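LacI family transcription regulator (Bifidobacterium animalis subsp. lactis, PDB 4O5A) regulates transcription as a member of the LacI family, probably by binding operator DNA in response to a small effector. Local coordinates at the interface of chains A and B. Coordinates in Å, arbitrary orientation; residue numbers count along the deposited sequence, not the author numbering. Chains: chain A/B, LacI family transcription regulator.

The interface of chains A and B. Residues chain A 107-110; chain B 100, 104-106.
A:Val108 and B:Leu106 pair as neighbours in an antiparallel beta bridge, where strand 105-111 of one subunit meets the same strand of the other across a two-fold axis. LacI family regulators generally act as dimers, so this patch is probably part of the biological dimer interface; it illustrates how a sheet can continue across a subunit boundary and may be reinforced at its margin by a salt bridge. The bridge is tight and nearly straight: A:Val108 N gives its hydrogen to B:Leu106 O at 2.8 Å, and B:Leu106 N answers to A:Val108 O at 3.0 Å.

Next to it, A:Arg109 grips B:Glu100, from the 3-10 helix 100-102, side-on with two nitrogens. A:Arg109 NE meets the carboxylate oxygen B:Glu100 OE2 at 2.8 Å. The terminal A:Arg109 NH2 forms a salt bridge to B:Glu100 OE1 at 2.7 Å. Both oxygens are approached on their syn sides, by donors tilted out of the carboxylate plane, NH2 more than NE. The oxygens lie in or close to the guanidinium plane, yet the two flat groups are turned 36° apart, leaving the carboxylate twisted rather than coplanar. A bend at chi3 (61°) swings the arginine end round towards the glutamate. The backbone N of A:Met110 also reaches B:Glu100 OE2, at 3.0 Å, from above the carboxylate and from the face opposite NE. OE2 thus accepts two donors, which should restrain rotation of the carboxylate, and the positive guanidinium would be expected to favour its ionised form.

B:Ser105 forms the water-linked side. Its OG rests beside the CG and CD methylenes of A:Arg109, and its CB meets A:Arg109 CG. B:Ser105 CB also packs against the methyl CD1 of A:Leu107 at 3.6 Å. Only the polar link is loose, running through water 1 at the guanidinium edge. Water 1 O lies 2.9 Å from A:Arg109 NH1. On its other side, water 1 O is a longer 3.3 Å from the hydroxyl OG of B:Ser105.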
loop_
_atom_site.group_PDB
_atom_site.type_symbol
_atom_site.label_atom_id
_atom_site.label_comp_id
_atom_site.label_asym_id
_atom_site.label_seq_id
_atom_site.Cartn_x
_atom_site.Cartn_y
_atom_site.Cartn_z
ATOM N N LEU A 107 0.157 13.639 -13.385
ATOM C CA LEU A 107 1.582 13.942 -13.418
ATOM C C LEU A 107 2.085 13.934 -11.975
ATOM O O LEU A 107 1.632 14.731 -11.152
ATOM C CB LEU A 107 1.831 15.305 -14.068
ATOM C CG LEU A 107 3.298 15.607 -14.386
ATOM C CD1 LEU A 107 3.792 14.743 -15.541
ATOM C CD2 LEU A 107 3.501 17.081 -14.693
ATOM N N VAL A 108 3.006 13.025 -11.672
ATOM C CA VAL A 108 3.430 12.804 -10.294
ATOM C C VAL A 108 4.861 13.243 -10.075
ATOM O O VAL A 108 5.778 12.815 -10.789
ATOM C CB VAL A 108 3.300 11.329 -9.907
ATOM C CG1 VAL A 108 3.837 11.093 -8.486
ATOM C CG2 VAL A 108 1.856 10.884 -10.012
ATOM N N ARG A 109 5.057 14.111 -9.086
ATOM C CA ARG A 109 6.397 14.431 -8.635
ATOM C C ARG A 109 6.528 14.145 -7.144
ATOM O O ARG A 109 5.542 13.857 -6.477
ATOM C CB ARG A 109 6.793 15.866 -8.998
ATOM C CG ARG A 109 7.179 15.983 -10.468
ATOM C CD ARG A 109 7.899 17.270 -10.818
ATOM N NE ARG A 109 9.156 17.445 -10.110
ATOM C CZ ARG A 109 10.058 18.369 -10.433
ATOM N NH1 ARG A 109 9.829 19.180 -11.457
ATOM N NH2 ARG A 109 11.185 18.481 -9.745
HETATM N N MSE A 110 7.747 14.201 -6.639
HETATM C CA MSE A 110 8.032 13.703 -5.301
HETATM C C MSE A 110 8.773 14.787 -4.541
HETATM O O MSE A 110 9.836 15.235 -4.974
HETATM C CB MSE A 110 8.890 12.426 -5.411
HETATM C CG MSE A 110 9.106 11.602 -4.126
HETATM SE SE MSE A 110 7.575 10.506 -3.584
HETATM C CE MSE A 110 6.919 9.981 -5.330
ATOM N N GLU B 100 13.653 13.219 -9.537
ATOM C CA GLU B 100 13.710 14.586 -9.002
ATOM C C GLU B 100 15.077 15.221 -9.174
ATOM O O GLU B 100 15.179 16.443 -9.313
ATOM C CB GLU B 100 13.326 14.624 -7.523
ATOM C CG GLU B 100 11.837 14.459 -7.272
ATOM C CD GLU B 100 11.024 15.625 -7.796
ATOM O OE1 GLU B 100 11.502 16.779 -7.708
ATOM O OE2 GLU B 100 9.894 15.387 -8.295
ATOM N N TYR B 104 12.589 15.459 -13.545
ATOM C CA TYR B 104 11.718 14.633 -14.353
ATOM C C TYR B 104 10.470 14.327 -13.542
ATOM O O TYR B 104 10.500 14.384 -12.310
ATOM C CB TYR B 104 12.438 13.328 -14.715
ATOM C CG TYR B 104 12.980 13.328 -16.123
ATOM C CD1 TYR B 104 14.007 14.173 -16.490
ATOM C CD2 TYR B 104 12.447 12.487 -17.091
ATOM C CE1 TYR B 104 14.501 14.186 -17.784
ATOM C CE2 TYR B 104 12.936 12.488 -18.388
ATOM C CZ TYR B 104 13.958 13.338 -18.724
ATOM O OH TYR B 104 14.454 13.362 -20.005
ATOM N N SER B 105 9.383 13.992 -14.237
ATOM C CA SER B 105 8.116 13.617 -13.599
ATOM C C SER B 105 7.693 12.245 -14.092
ATOM O O SER B 105 8.137 11.791 -15.146
ATOM C CB SER B 105 6.995 14.598 -13.971
ATOM O OG SER B 105 7.294 15.928 -13.622
ATOM N N LEU B 106 6.808 11.599 -13.344
ATOM C CA LEU B 106 6.216 10.344 -13.782
ATOM C C LEU B 106 4.817 10.648 -14.320
ATOM O O LEU B 106 4.012 11.298 -13.635
ATOM C CB LEU B 106 6.090 9.408 -12.585
ATOM C CG LEU B 106 5.774 7.934 -12.818
ATOM C CD1 LEU B 106 6.977 7.232 -13.443
ATOM C CD2 LEU B 106 5.380 7.259 -11.496
HETATM O O HOH W 1 7.847 19.139 -13.527
#